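Local coordinates for ABC-type phosphate transport system, periplasmic component (Lactobacillus brevis, PDB 4ECF), which probably serves as the phosphate-binding receptor of the PstSACB ABC transporter, delivering captured phosphate for import across the cytoplasmic membrane, at residues 15-20 with 77-82; 58-63 with 133-138; 82-87 with 176-181. All blocks are in the same frame, centred on the assembly; numbering follows the deposited sequence.

Contact 1 (15-20 with 77-82). With EDO (1,2-ethanediol), chain I.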
ATOM      1  N   GLN A  15       1.759  -6.876  -3.099  1.00 14.81           N
ATOM      2  CA  GLN A  15       2.483  -7.845  -3.879  1.00 15.43           C
ATOM      3  C   GLN A  15       3.413  -8.714  -3.015  1.00 15.86           C
ATOM      4  O   GLN A  15       3.478  -9.944  -3.199  1.00 16.03           O
ATOM      5  CB  GLN A  15       3.249  -7.151  -4.990  1.00 16.45           C
ATOM      6  CG  GLN A  15       3.851  -8.121  -5.999  1.00 17.03           C
ATOM      7  CD  GLN A  15       4.493  -7.415  -7.176  1.00 19.80           C
ATOM      8  OE1 GLN A  15       4.299  -6.214  -7.386  1.00 19.69           O
ATOM      9  NE2 GLN A  15       5.240  -8.181  -7.978  1.00 21.51           N
ATOM     10  N   PRO A  16       4.164  -8.113  -2.081  1.00 17.11           N
ATOM     11  CA  PRO A  16       5.101  -8.975  -1.321  1.00 17.02           C
ATOM     12  C   PRO A  16       4.386 -10.050  -0.510  1.00 16.55           C
ATOM     13  O   PRO A  16       4.888 -11.185  -0.397  1.00 17.47           O
ATOM     14  CB  PRO A  16       5.833  -7.966  -0.399  1.00 18.60           C
ATOM     15  CG  PRO A  16       5.681  -6.635  -1.091  1.00 20.11           C
ATOM     16  CD  PRO A  16       4.353  -6.678  -1.769  1.00 18.65           C
ATOM     17  N   LEU A  17       3.258  -9.705   0.084  1.00 16.88           N
ATOM     18  CA  LEU A  17       2.497 -10.705   0.861  1.00 16.68           C
ATOM     19  C   LEU A  17       1.904 -11.810  -0.064  1.00 18.17           C
ATOM     20  O   LEU A  17       1.939 -13.024   0.264  1.00 16.48           O
ATOM     21  CB  LEU A  17       1.364 -10.048   1.652  1.00 17.61           C
ATOM     22  CG  LEU A  17       0.420 -10.971   2.406  1.00 19.50           C
ATOM     23  CD1 LEU A  17       1.203 -11.877   3.371  1.00 18.86           C
ATOM     24  CD2 LEU A  17      -0.652 -10.147   3.145  1.00 19.80           C
ATOM     25  N   VAL A  18       1.368 -11.411  -1.203  1.00 17.28           N
ATOM     26  CA  VAL A  18       0.790 -12.375  -2.158  1.00 15.13           C
ATOM     27  C   VAL A  18       1.868 -13.305  -2.724  1.00 17.07           C
ATOM     28  O   VAL A  18       1.687 -14.505  -2.829  1.00 17.67           O
ATOM     29  CB  VAL A  18      -0.102 -11.697  -3.228  1.00 16.99           C
ATOM     30  CG1 VAL A  18      -0.677 -12.773  -4.135  1.00 19.03           C
ATOM     31  CG2 VAL A  18      -1.215 -10.876  -2.559  1.00 19.15           C
ATOM     32  N   GLU A  19       3.034 -12.755  -3.026  1.00 16.15           N
ATOM     33  CA  GLU A  19       4.137 -13.560  -3.503  1.00 16.57           C
ATOM     34  C   GLU A  19       4.619 -14.547  -2.428  1.00 16.34           C
ATOM     35  O   GLU A  19       4.906 -15.714  -2.697  1.00 18.14           O
ATOM     36  CB  GLU A  19       5.306 -12.682  -3.951  1.00 18.96           C
ATOM     37  CG  GLU A  19       5.010 -11.969  -5.233  1.00 21.47           C
ATOM     38  CD  GLU A  19       6.135 -11.086  -5.707  1.00 30.65           C
ATOM     39  OE1 GLU A  19       6.956 -10.685  -4.860  1.00 32.88           O
ATOM     40  OE2 GLU A  19       6.159 -10.788  -6.924  1.00 28.95           O
ATOM     41  N   ALA A  20       4.786 -14.056  -1.197  1.00 17.19           N
ATOM     42  CA  ALA A  20       5.279 -14.938  -0.119  1.00 16.52           C
ATOM     43  C   ALA A  20       4.270 -16.034   0.229  1.00 17.02           C
ATOM     44  O   ALA A  20       4.648 -17.218   0.378  1.00 16.67           O
ATOM     45  CB  ALA A  20       5.675 -14.142   1.125  1.00 16.86           C
ATOM     46  N   ARG A  77     -10.903  -9.256   2.475  1.00 16.80           N
ATOM     47  CA  ARG A  77      -9.847  -8.490   3.149  1.00 16.23           C
ATOM     48  C   ARG A  77      -8.885  -9.416   3.869  1.00 16.98           C
ATOM     49  O   ARG A  77      -9.327 -10.396   4.496  1.00 17.93           O
ATOM     50  CB  ARG A  77     -10.430  -7.414   4.065  1.00 16.35           C
ATOM     51  CG  ARG A  77     -10.864  -6.170   3.317  1.00 19.79           C
ATOM     52  CD  ARG A  77     -11.381  -5.088   4.243  1.00 19.49           C
ATOM     53  NE  ARG A  77     -12.758  -5.336   4.690  1.00 20.01           N
ATOM     54  CZ  ARG A  77     -13.393  -4.531   5.526  1.00 19.54           C
ATOM     55  NH1 ARG A  77     -12.760  -3.487   6.048  1.00 21.02           N
ATOM     56  NH2 ARG A  77     -14.646  -4.775   5.855  1.00 20.16           N
ATOM     57  N   VAL A  78      -7.579  -9.131   3.786  1.00 16.39           N
ATOM     58  CA  VAL A  78      -6.551 -10.053   4.259  1.00 14.85           C
ATOM     59  C   VAL A  78      -5.528  -9.425   5.182  1.00 17.01           C
ATOM     60  O   VAL A  78      -4.766 -10.123   5.825  1.00 19.58           O
ATOM     61  CB  VAL A  78      -5.860 -10.730   3.053  1.00 14.31           C
ATOM     62  CG1 VAL A  78      -6.878 -11.467   2.179  1.00 16.47           C
ATOM     63  CG2 VAL A  78      -5.016  -9.761   2.210  1.00 16.15           C
ATOM     64  N   ALA A  79      -5.513  -8.097   5.258  1.00 17.60           N
ATOM     65  CA  ALA A  79      -4.442  -7.412   5.989  1.00 16.48           C
ATOM     66  C   ALA A  79      -4.762  -5.923   6.010  1.00 16.87           C
ATOM     67  O   ALA A  79      -5.663  -5.460   5.294  1.00 17.02           O
ATOM     68  CB  ALA A  79      -3.099  -7.645   5.301  1.00 18.30           C
ATOM     69  N   VAL A  80      -4.051  -5.210   6.877  1.00 16.99           N
ATOM     70  CA  VAL A  80      -3.953  -3.741   6.827  1.00 17.12           C
ATOM     71  C   VAL A  80      -2.488  -3.443   6.498  1.00 15.10           C
ATOM     72  O   VAL A  80      -1.554  -4.120   6.981  1.00 17.71           O
ATOM     73  CB  VAL A  80      -4.388  -3.090   8.152  1.00 18.80           C
ATOM     74  CG1 VAL A  80      -3.904  -1.636   8.237  1.00 18.65           C
ATOM     75  CG2 VAL A  80      -5.904  -3.265   8.326  1.00 18.78           C
ATOM     76  N   VAL A  81      -2.260  -2.462   5.643  1.00 15.92           N
ATOM     77  CA  VAL A  81      -0.908  -1.966   5.305  1.00 19.98           C
ATOM     78  C   VAL A  81      -0.778  -0.493   5.708  1.00 18.57           C
ATOM     79  O   VAL A  81      -1.661   0.324   5.409  1.00 17.30           O
ATOM     80  CB  VAL A  81      -0.600  -2.189   3.809  1.00 21.20           C
ATOM     81  CG1 VAL A  81      -1.472  -1.276   2.922  1.00 22.28           C
ATOM     82  CG2 VAL A  81       0.890  -2.064   3.536  1.00 25.65           C
ATOM     83  N   GLY A  82       0.312  -0.174   6.400  1.00 18.28           N
ATOM     84  CA  GLY A  82       0.691   1.193   6.680  1.00 19.21           C
ATOM     85  C   GLY A  82       1.443   1.792   5.510  1.00 18.47           C
ATOM     86  O   GLY A  82       2.134   1.073   4.756  1.00 17.46           O
TER
HETATM   87  C1  EDO I 307       8.126  -6.988  -5.796  1.00 53.24           C
HETATM   88  O1  EDO I 307       9.039  -5.908  -5.559  1.00 61.47           O
HETATM   89  C2  EDO I 307       7.294  -7.227  -4.543  1.00 44.68           C
HETATM   90  O2  EDO I 307       7.806  -8.335  -3.789  1.00 51.78           O

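Contact 2 (58-63 with 133-138). With PO4 (phosphate ion), chain B.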
ATOM      1  N   SER A  58      -5.749  -5.281  -4.387  1.00 15.53           N
ATOM      2  CA  SER A  58      -6.124  -3.880  -4.269  1.00 15.95           C
ATOM      3  C   SER A  58      -5.915  -3.347  -2.840  1.00 15.71           C
ATOM      4  O   SER A  58      -6.269  -4.021  -1.862  1.00 17.99           O
ATOM      5  CB  SER A  58      -7.578  -3.713  -4.643  1.00 17.51           C
ATOM      6  OG  SER A  58      -8.065  -2.376  -4.498  1.00 17.69           O
ATOM      7  N   ASP A  59      -5.427  -2.119  -2.744  1.00 16.18           N
ATOM      8  CA  ASP A  59      -5.399  -1.369  -1.471  1.00 15.25           C
ATOM      9  C   ASP A  59      -6.656  -0.588  -1.199  1.00 15.69           C
ATOM     10  O   ASP A  59      -6.770   0.048  -0.139  1.00 17.26           O
ATOM     11  CB  ASP A  59      -4.222  -0.343  -1.436  1.00 15.59           C
ATOM     12  CG  ASP A  59      -2.948  -0.897  -1.970  1.00 15.78           C
ATOM     13  OD1 ASP A  59      -2.575  -2.023  -1.628  1.00 17.17           O
ATOM     14  OD2 ASP A  59      -2.254  -0.145  -2.704  1.00 16.38           O
ATOM     15  N   LEU A  60      -7.586  -0.590  -2.141  1.00 17.48           N
ATOM     16  CA  LEU A  60      -8.803   0.209  -2.063  1.00 16.21           C
ATOM     17  C   LEU A  60     -10.056  -0.677  -2.161  1.00 17.63           C
ATOM     18  O   LEU A  60     -10.043  -1.765  -2.777  1.00 17.66           O
ATOM     19  CB  LEU A  60      -8.853   1.257  -3.186  1.00 16.79           C
ATOM     20  CG  LEU A  60      -7.656   2.198  -3.278  1.00 16.56           C
ATOM     21  CD1 LEU A  60      -7.810   3.137  -4.491  1.00 18.07           C
ATOM     22  CD2 LEU A  60      -7.433   2.985  -1.958  1.00 17.18           C
ATOM     23  N   PHE A  61     -11.163  -0.205  -1.618  1.00 19.02           N
ATOM     24  CA  PHE A  61     -12.465  -0.807  -1.958  1.00 18.73           C
ATOM     25  C   PHE A  61     -12.750  -0.593  -3.447  1.00 18.27           C
ATOM     26  O   PHE A  61     -12.403   0.483  -3.995  1.00 18.36           O
ATOM     27  CB  PHE A  61     -13.576  -0.238  -1.071  1.00 21.43           C
ATOM     28  CG  PHE A  61     -13.518  -0.734   0.347  1.00 22.04           C
ATOM     29  CD1 PHE A  61     -12.671  -0.144   1.277  1.00 21.43           C
ATOM     30  CD2 PHE A  61     -14.303  -1.781   0.760  1.00 21.99           C
ATOM     31  CE1 PHE A  61     -12.620  -0.589   2.586  1.00 24.63           C
ATOM     32  CE2 PHE A  61     -14.253  -2.243   2.072  1.00 25.61           C
ATOM     33  CZ  PHE A  61     -13.418  -1.625   2.986  1.00 23.84           C
ATOM     34  N   ALA A  62     -13.394  -1.579  -4.092  1.00 20.29           N
ATOM     35  CA  ALA A  62     -13.583  -1.539  -5.538  1.00 21.20           C
ATOM     36  C   ALA A  62     -14.327  -0.285  -5.991  1.00 21.67           C
ATOM     37  O   ALA A  62     -13.942   0.360  -7.008  1.00 24.31           O
ATOM     38  CB  ALA A  62     -14.286  -2.784  -6.033  1.00 20.97           C
ATOM     39  N   GLY A  63     -15.327   0.109  -5.199  1.00 20.70           N
ATOM     40  CA  GLY A  63     -16.117   1.325  -5.468  1.00 25.06           C
ATOM     41  C   GLY A  63     -15.398   2.667  -5.437  1.00 25.69           C
ATOM     42  O   GLY A  63     -15.966   3.668  -5.904  1.00 27.23           O
ATOM     43  N   THR A 133      -1.634   3.277  -3.068  1.00 16.90           N
ATOM     44  CA  THR A 133      -0.736   3.999  -2.119  1.00 15.28           C
ATOM     45  C   THR A 133      -0.950   5.507  -2.270  1.00 16.36           C
ATOM     46  O   THR A 133      -1.122   6.234  -1.262  1.00 16.73           O
ATOM     47  CB  THR A 133       0.728   3.648  -2.348  1.00 16.08           C
ATOM     48  OG1 THR A 133       0.902   2.210  -2.286  1.00 16.70           O
ATOM     49  CG2 THR A 133       1.547   4.270  -1.205  1.00 15.43           C
ATOM     50  N   ARG A 134      -0.927   5.972  -3.506  1.00 17.23           N
ATOM     51  CA  ARG A 134      -1.129   7.372  -3.748  1.00 16.58           C
ATOM     52  C   ARG A 134      -2.519   7.859  -3.254  1.00 19.51           C
ATOM     53  O   ARG A 134      -2.603   8.878  -2.591  1.00 18.17           O
ATOM     54  CB  ARG A 134      -0.923   7.742  -5.206  1.00 16.73           C
ATOM     55  CG  ARG A 134      -1.231   9.210  -5.499  1.00 17.74           C
ATOM     56  CD  ARG A 134      -0.826   9.586  -6.897  1.00 21.29           C
ATOM     57  NE  ARG A 134      -1.180  10.984  -7.148  1.00 22.89           N
ATOM     58  CZ  ARG A 134      -0.752  11.665  -8.199  1.00 25.18           C
ATOM     59  NH1 ARG A 134       0.046  11.093  -9.063  1.00 23.76           N
ATOM     60  NH2 ARG A 134      -1.112  12.933  -8.354  1.00 28.78           N
ATOM     61  N   ALA A 135      -3.595   7.113  -3.557  1.00 17.59           N
ATOM     62  CA  ALA A 135      -4.926   7.504  -3.107  1.00 19.21           C
ATOM     63  C   ALA A 135      -5.007   7.610  -1.596  1.00 19.35           C
ATOM     64  O   ALA A 135      -5.579   8.539  -1.044  1.00 18.19           O
ATOM     65  CB  ALA A 135      -5.974   6.546  -3.661  1.00 19.99           C
ATOM     66  N   THR A 136      -4.408   6.630  -0.919  1.00 18.32           N
ATOM     67  CA  THR A 136      -4.460   6.568   0.550  1.00 17.56           C
ATOM     68  C   THR A 136      -3.660   7.700   1.146  1.00 16.87           C
ATOM     69  O   THR A 136      -4.090   8.362   2.105  1.00 17.78           O
ATOM     70  CB  THR A 136      -3.967   5.180   1.053  1.00 18.92           C
ATOM     71  OG1 THR A 136      -4.819   4.171   0.495  1.00 18.14           O
ATOM     72  CG2 THR A 136      -4.090   5.121   2.560  1.00 20.69           C
ATOM     73  N   PHE A 137      -2.529   7.999   0.513  1.00 17.97           N
ATOM     74  CA  PHE A 137      -1.620   9.029   0.998  1.00 16.43           C
ATOM     75  C   PHE A 137      -2.276  10.417   0.842  1.00 16.90           C
ATOM     76  O   PHE A 137      -2.289  11.232   1.787  1.00 16.80           O
ATOM     77  CB  PHE A 137      -0.270   8.951   0.274  1.00 16.34           C
ATOM     78  CG  PHE A 137       0.735   9.970   0.762  1.00 17.37           C
ATOM     79  CD1 PHE A 137       1.344   9.812   1.993  1.00 19.14           C
ATOM     80  CD2 PHE A 137       1.071  11.093  -0.011  1.00 19.64           C
ATOM     81  CE1 PHE A 137       2.300  10.720   2.448  1.00 19.48           C
ATOM     82  CE2 PHE A 137       2.008  12.019   0.459  1.00 20.44           C
ATOM     83  CZ  PHE A 137       2.624  11.825   1.672  1.00 18.92           C
ATOM     84  N   GLU A 138      -2.906  10.647  -0.304  1.00 17.35           N
ATOM     85  CA  GLU A 138      -3.592  11.951  -0.522  1.00 17.05           C
ATOM     86  C   GLU A 138      -4.743  12.153   0.459  1.00 19.99           C
ATOM     87  O   GLU A 138      -4.896  13.234   1.039  1.00 20.11           O
ATOM     88  CB  GLU A 138      -4.003  12.114  -2.013  1.00 22.40           C
ATOM     89  CG  GLU A 138      -2.750  12.178  -2.927  1.00 22.69           C
ATOM     90  CD  GLU A 138      -2.946  12.645  -4.374  1.00 33.46           C
ATOM     91  OE1 GLU A 138      -4.064  12.521  -4.898  1.00 33.21           O
ATOM     92  OE2 GLU A 138      -1.950  13.084  -5.012  1.00 38.30           O
TER
HETATM   93  P   PO4 B 300      -0.232   0.336  -5.281  1.00 16.89           P
HETATM   94  O1  PO4 B 300       0.225   1.716  -4.825  1.00 18.46           O
HETATM   95  O2  PO4 B 300      -1.629   0.312  -5.786  1.00 15.66           O
HETATM   96  O3  PO4 B 300       0.725  -0.286  -6.260  1.00 16.14           O
HETATM   97  O4  PO4 B 300      -0.171  -0.656  -4.018  1.00 16.24           O

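Contact 3 (82-87 with 176-181). With ACT (acetate ion), chain C.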
ATOM      1  N   GLY A  82       0.312  -0.174   6.400  1.00 18.28           N
ATOM      2  CA  GLY A  82       0.691   1.193   6.680  1.00 19.21           C
ATOM      3  C   GLY A  82       1.443   1.792   5.510  1.00 18.47           C
ATOM      4  O   GLY A  82       2.134   1.073   4.756  1.00 17.46           O
ATOM      5  N   ILE A  83       1.252   3.085   5.324  1.00 16.82           N
ATOM      6  CA  ILE A  83       1.964   3.876   4.298  1.00 17.39           C
ATOM      7  C   ILE A  83       2.709   5.006   4.995  1.00 18.07           C
ATOM      8  O   ILE A  83       2.155   5.710   5.879  1.00 17.77           O
ATOM      9  CB  ILE A  83       0.979   4.426   3.259  1.00 17.96           C
ATOM     10  CG1 ILE A  83       0.341   3.267   2.487  1.00 22.88           C
ATOM     11  CG2 ILE A  83       1.662   5.464   2.308  1.00 18.24           C
ATOM     12  CD1 ILE A  83      -0.988   3.652   1.884  1.00 25.48           C
ATOM     13  N   THR A  84       3.952   5.202   4.576  1.00 19.22           N
ATOM     14  CA  THR A  84       4.810   6.222   5.180  1.00 17.48           C
ATOM     15  C   THR A  84       5.512   7.080   4.118  1.00 17.77           C
ATOM     16  O   THR A  84       5.908   6.580   3.069  1.00 17.62           O
ATOM     17  CB  THR A  84       5.860   5.631   6.108  1.00 17.60           C
ATOM     18  OG1 THR A  84       6.607   6.691   6.737  1.00 18.94           O
ATOM     19  CG2 THR A  84       6.834   4.721   5.402  1.00 19.42           C
ATOM     20  N   PRO A  85       5.615   8.382   4.381  1.00 17.31           N
ATOM     21  CA  PRO A  85       6.567   9.164   3.570  1.00 17.07           C
ATOM     22  C   PRO A  85       7.971   8.628   3.776  1.00 17.60           C
ATOM     23  O   PRO A  85       8.319   8.103   4.854  1.00 18.06           O
ATOM     24  CB  PRO A  85       6.469  10.577   4.137  1.00 19.23           C
ATOM     25  CG  PRO A  85       5.406  10.579   5.160  1.00 20.51           C
ATOM     26  CD  PRO A  85       5.089   9.163   5.514  1.00 18.28           C
ATOM     27  N   ILE A  86       8.764   8.688   2.699  1.00 16.87           N
ATOM     28  CA  ILE A  86      10.160   8.351   2.741  1.00 17.00           C
ATOM     29  C   ILE A  86      10.960   9.437   2.069  1.00 17.61           C
ATOM     30  O   ILE A  86      10.499  10.068   1.138  1.00 17.21           O
ATOM     31  CB  ILE A  86      10.477   6.989   2.046  1.00 17.70           C
ATOM     32  CG1 ILE A  86       9.915   6.906   0.615  1.00 19.19           C
ATOM     33  CG2 ILE A  86       9.930   5.801   2.884  1.00 18.07           C
ATOM     34  CD1 ILE A  86      10.582   5.826  -0.235  1.00 17.98           C
ATOM     35  N   VAL A  87      12.154   9.681   2.589  1.00 16.78           N
ATOM     36  CA  VAL A  87      13.035  10.684   2.035  1.00 17.60           C
ATOM     37  C   VAL A  87      14.428  10.140   1.807  1.00 18.63           C
ATOM     38  O   VAL A  87      14.841   9.159   2.397  1.00 18.97           O
ATOM     39  CB  VAL A  87      13.121  11.938   2.926  1.00 19.56           C
ATOM     40  CG1 VAL A  87      11.754  12.600   3.091  1.00 19.58           C
ATOM     41  CG2 VAL A  87      13.748  11.612   4.276  1.00 19.39           C
ATOM     42  N   SER A 176       6.362  -2.183   4.441  1.00 30.41           N
ATOM     43  CA  SER A 176       7.326  -3.282   4.145  1.00 40.10           C
ATOM     44  C   SER A 176       8.518  -2.860   3.279  1.00 37.47           C
ATOM     45  O   SER A 176       9.637  -3.429   3.376  1.00 29.57           O
ATOM     46  CB  SER A 176       6.653  -4.427   3.427  1.00 43.89           C
ATOM     47  OG  SER A 176       6.745  -4.248   2.031  1.00 45.30           O
ATOM     48  N   TYR A 177       8.280  -1.874   2.411  1.00 24.45           N
ATOM     49  CA  TYR A 177       9.323  -1.475   1.513  1.00 23.50           C
ATOM     50  C   TYR A 177      10.386  -0.641   2.199  1.00 23.78           C
ATOM     51  O   TYR A 177      11.442  -0.415   1.636  1.00 25.55           O
ATOM     52  CB  TYR A 177       8.750  -0.696   0.314  1.00 21.59           C
ATOM     53  CG  TYR A 177       8.076  -1.563  -0.748  1.00 19.22           C
ATOM     54  CD1 TYR A 177       6.762  -2.031  -0.595  1.00 18.91           C
ATOM     55  CD2 TYR A 177       8.779  -1.960  -1.890  1.00 21.11           C
ATOM     56  CE1 TYR A 177       6.177  -2.855  -1.532  1.00 18.56           C
ATOM     57  CE2 TYR A 177       8.190  -2.772  -2.847  1.00 19.44           C
ATOM     58  CZ  TYR A 177       6.893  -3.245  -2.671  1.00 17.85           C
ATOM     59  OH  TYR A 177       6.344  -4.006  -3.685  1.00 20.66           O
ATOM     60  N   VAL A 178      10.112  -0.131   3.401  1.00 25.94           N
ATOM     61  CA  VAL A 178      11.109   0.691   4.058  1.00 28.37           C
ATOM     62  C   VAL A 178      12.333  -0.168   4.415  1.00 27.13           C
ATOM     63  O   VAL A 178      12.162  -1.245   4.978  1.00 28.14           O
ATOM     64  CB  VAL A 178      10.541   1.386   5.334  1.00 31.08           C
ATOM     65  CG1 VAL A 178      11.656   2.130   6.056  1.00 30.03           C
ATOM     66  CG2 VAL A 178       9.377   2.323   4.964  1.00 31.66           C
ATOM     67  N   ASN A 179      13.514   0.308   4.041  1.00 30.91           N
ATOM     68  CA  ASN A 179      14.797  -0.321   4.374  1.00 37.55           C
ATOM     69  C   ASN A 179      15.885   0.739   4.570  1.00 38.32           C
ATOM     70  O   ASN A 179      15.603   1.945   4.504  1.00 32.69           O
ATOM     71  CB  ASN A 179      15.189  -1.396   3.318  1.00 35.84           C
ATOM     72  CG  ASN A 179      15.589  -0.819   1.947  1.00 38.96           C
ATOM     73  OD1 ASN A 179      15.958   0.337   1.815  1.00 35.90           O
ATOM     74  ND2 ASN A 179      15.544  -1.669   0.921  1.00 37.42           N
ATOM     75  N   LYS A 180      17.123   0.286   4.786  1.00 37.21           N
ATOM     76  CA  LYS A 180      18.256   1.148   5.122  1.00 41.95           C
ATOM     77  C   LYS A 180      18.655   2.147   4.042  1.00 36.02           C
ATOM     78  O   LYS A 180      19.412   3.084   4.322  1.00 35.98           O
ATOM     79  CB  LYS A 180      19.498   0.294   5.451  1.00 50.67           C
ATOM     80  CG  LYS A 180      19.420  -0.477   6.758  1.00 62.34           C
ATOM     81  CD  LYS A 180      20.733  -1.195   7.071  1.00 67.31           C
ATOM     82  CE  LYS A 180      20.976  -2.394   6.163  1.00 64.49           C
ATOM     83  NZ  LYS A 180      19.965  -3.471   6.363  1.00 64.80           N
ATOM     84  N   THR A 181      18.165   1.968   2.814  1.00 31.48           N
ATOM     85  CA  THR A 181      18.513   2.891   1.729  1.00 33.19           C
ATOM     86  C   THR A 181      17.715   4.209   1.770  1.00 27.81           C
ATOM     87  O   THR A 181      18.088   5.165   1.104  1.00 32.54           O
ATOM     88  CB  THR A 181      18.323   2.243   0.342  1.00 32.57           C
ATOM     89  OG1 THR A 181      16.940   1.972   0.138  1.00 30.61           O
ATOM     90  CG2 THR A 181      19.127   0.918   0.223  1.00 34.70           C
TER
HETATM   91  C   ACT C 301       9.992  -5.454  -0.435  1.00 50.21           C
HETATM   92  O   ACT C 301      10.928  -4.872   0.156  1.00 42.50           O
HETATM   93  OXT ACT C 301       8.890  -5.595   0.129  1.00 49.86           O
HETATM   94  CH3 ACT C 301      10.212  -5.970  -1.831  1.00 49.74           C

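Contact 1 (15-20 with 77-82)
Glu19 OE1 takes a 2.7 Å hydrogen bond from O2 of a 1,2-ethanediol, probably a crystallisation additive, while Leu17 on another face of the same helix meets Val78 and Ala79. This is helix-on-sheet packing in a periplasmic binding protein fold: helix 15-28 lies over strand 73-87. The second carboxylate oxygen, Glu19 OE2, receives Gln15 NE2 at 3.0 Å. That amide keeps its partner nearly in its own plane, but reaches the carboxylate from well above, 55° out of plane, one helical turn away.

Across the interface only 71 Å² is buried, and one methyl carries it. With CG anti to the backbone N (chi1 175°), Leu17 projects CD2 at the strand. Val78 and Ala79, although consecutive, both point their CB at the helix. The backbone explains this: both residues hydrogen-bond to Glu208 on strand 205-213 and Val78 has a psi of -12°, which fits a classic beta bulge. Val227 of helix 218-228 packs on Val78 as well, and the Leu17 amide makes a weak hydrogen bond to Tyr242 OH. Leu17 CD2 thus sits 4.1 Å from Ala79 CB and 4.5 Å from Val78 CG2.

Contact 2 (58-63 with 133-138)
Asp59 and Thr133 meet at one side of a bound phosphate, Asp59 OD2 lying 2.5 Å from phosphate O4 while Thr133 grips O1. The setting is the ligand cleft of a two-lobed periplasmic binding protein, with the loop 58-63 on one wall and helix 132-140 on the other.

The tight part is polar. Thr133 gives O1 two hydrogen bonds, from its backbone N at 3.0 Å (158° at the hydrogen) and from OG1 at 2.7 Å. The pair is possible because OG1 lies beside the backbone N, anti to the carbonyl carbon (chi1 -55°), placing both donors on the same oxygen. Gly132 N, Ser131 OG, Arg127 NH2, Ala13 N, Thr12 OG1 and Thr41 OG1 complete the cage. The Asp59 carboxylate is fixed from behind, since OD1 accepts from Ser11 OG. Its direct approach to the helix is poor by comparison: Asp59 OD2 to Thr133 N is 3.5 Å at an unsuitable angle, so the anion makes the link.

Beside this the packing is looser. Leu60 sends CD1 to 4.0 Å from Ala135 CB, at the partly exposed margin, and CD2 to 3.8 Å from Thr136 OG1. Leu60 and Thr136 slide past each other in opposite directions, and that hydroxyl bonds to Gly132 O, so the leucine meets it by packing alone.

The amino end of helix 132-140 and Arg127 would favour the anion's charge. The short oxygen-oxygen distance at Asp59 suggests that one of the two acid groups holds a proton and gives it to the other, which is consistent with a site that selects protonated phosphate over fully ionised sulfate, as in related phosphate receptors.

Contact 3 (82-87 with 176-181)
Thr84 turns OG1 anti to its own amide nitrogen (chi1 -176°), which leaves CG2 between N and the carbonyl carbon and aimed at Val178, whose CG2 stands anti to the carbonyl carbon. The two methyls meet at 3.5 Å, a close fit, with the side chains crossing at about a right angle. Ile86, two residues along the strand and so on the same face, adds its CG2 at 4.1 Å from Val178 CG2. The motif is a connection arching over a strand: residues 176-181 link strands 169-174 and 183-187, both antiparallel neighbours of strand 73-87.

The polar groups turn elsewhere. Thr84 OG1 donates to Pro85 O at 2.9 Å, tilted 23° from the carbonyl plane. Asn179 OD1 accepts from Thr181 N at 2.9 Å, forming an Asx turn that folds the end of the loop. Tyr177 leads away from the strand. Its hydroxyl hydrogen-bonds to Thr12 O, and an acetate, also bound by Arg160 NH1, places OXT 3.9 Å above the ring centre. A phenylalanine here would keep the ring but would probably leave Thr12 O without this partner, weakening a tie to the phosphate-binding loop.

With 104 Å² buried and no hydrogen bond between the segments, their direct contact is apolar, carried by the Val178 CG2 methyl, while polar ties such as Tyr177 OH to Thr12 O lie outside it.

Overall arrangement
Strand 73-87 joins the set: contact 1 uses its first half, contact 3 its second, and they share Gly82. Along the chain, the segments of contact 2 alternate with those of both others, while contact 1 closes where contact 3 opens. Centres lie about 14 Å (1 and 2), 15 Å (1 and 3) and 17 Å (2 and 3) apart. Packing bridges the gaps: Arg77 on Phe61, Pro16 on Tyr177, and Ile83 beneath Thr133 and Thr136. Helix 15-28 and helix 132-140 thus rest over successive portions of one long strand running beneath both lobes, with phosphate held between them at contact 2, an arrangement consistent with a closed, ligand-bound receptor.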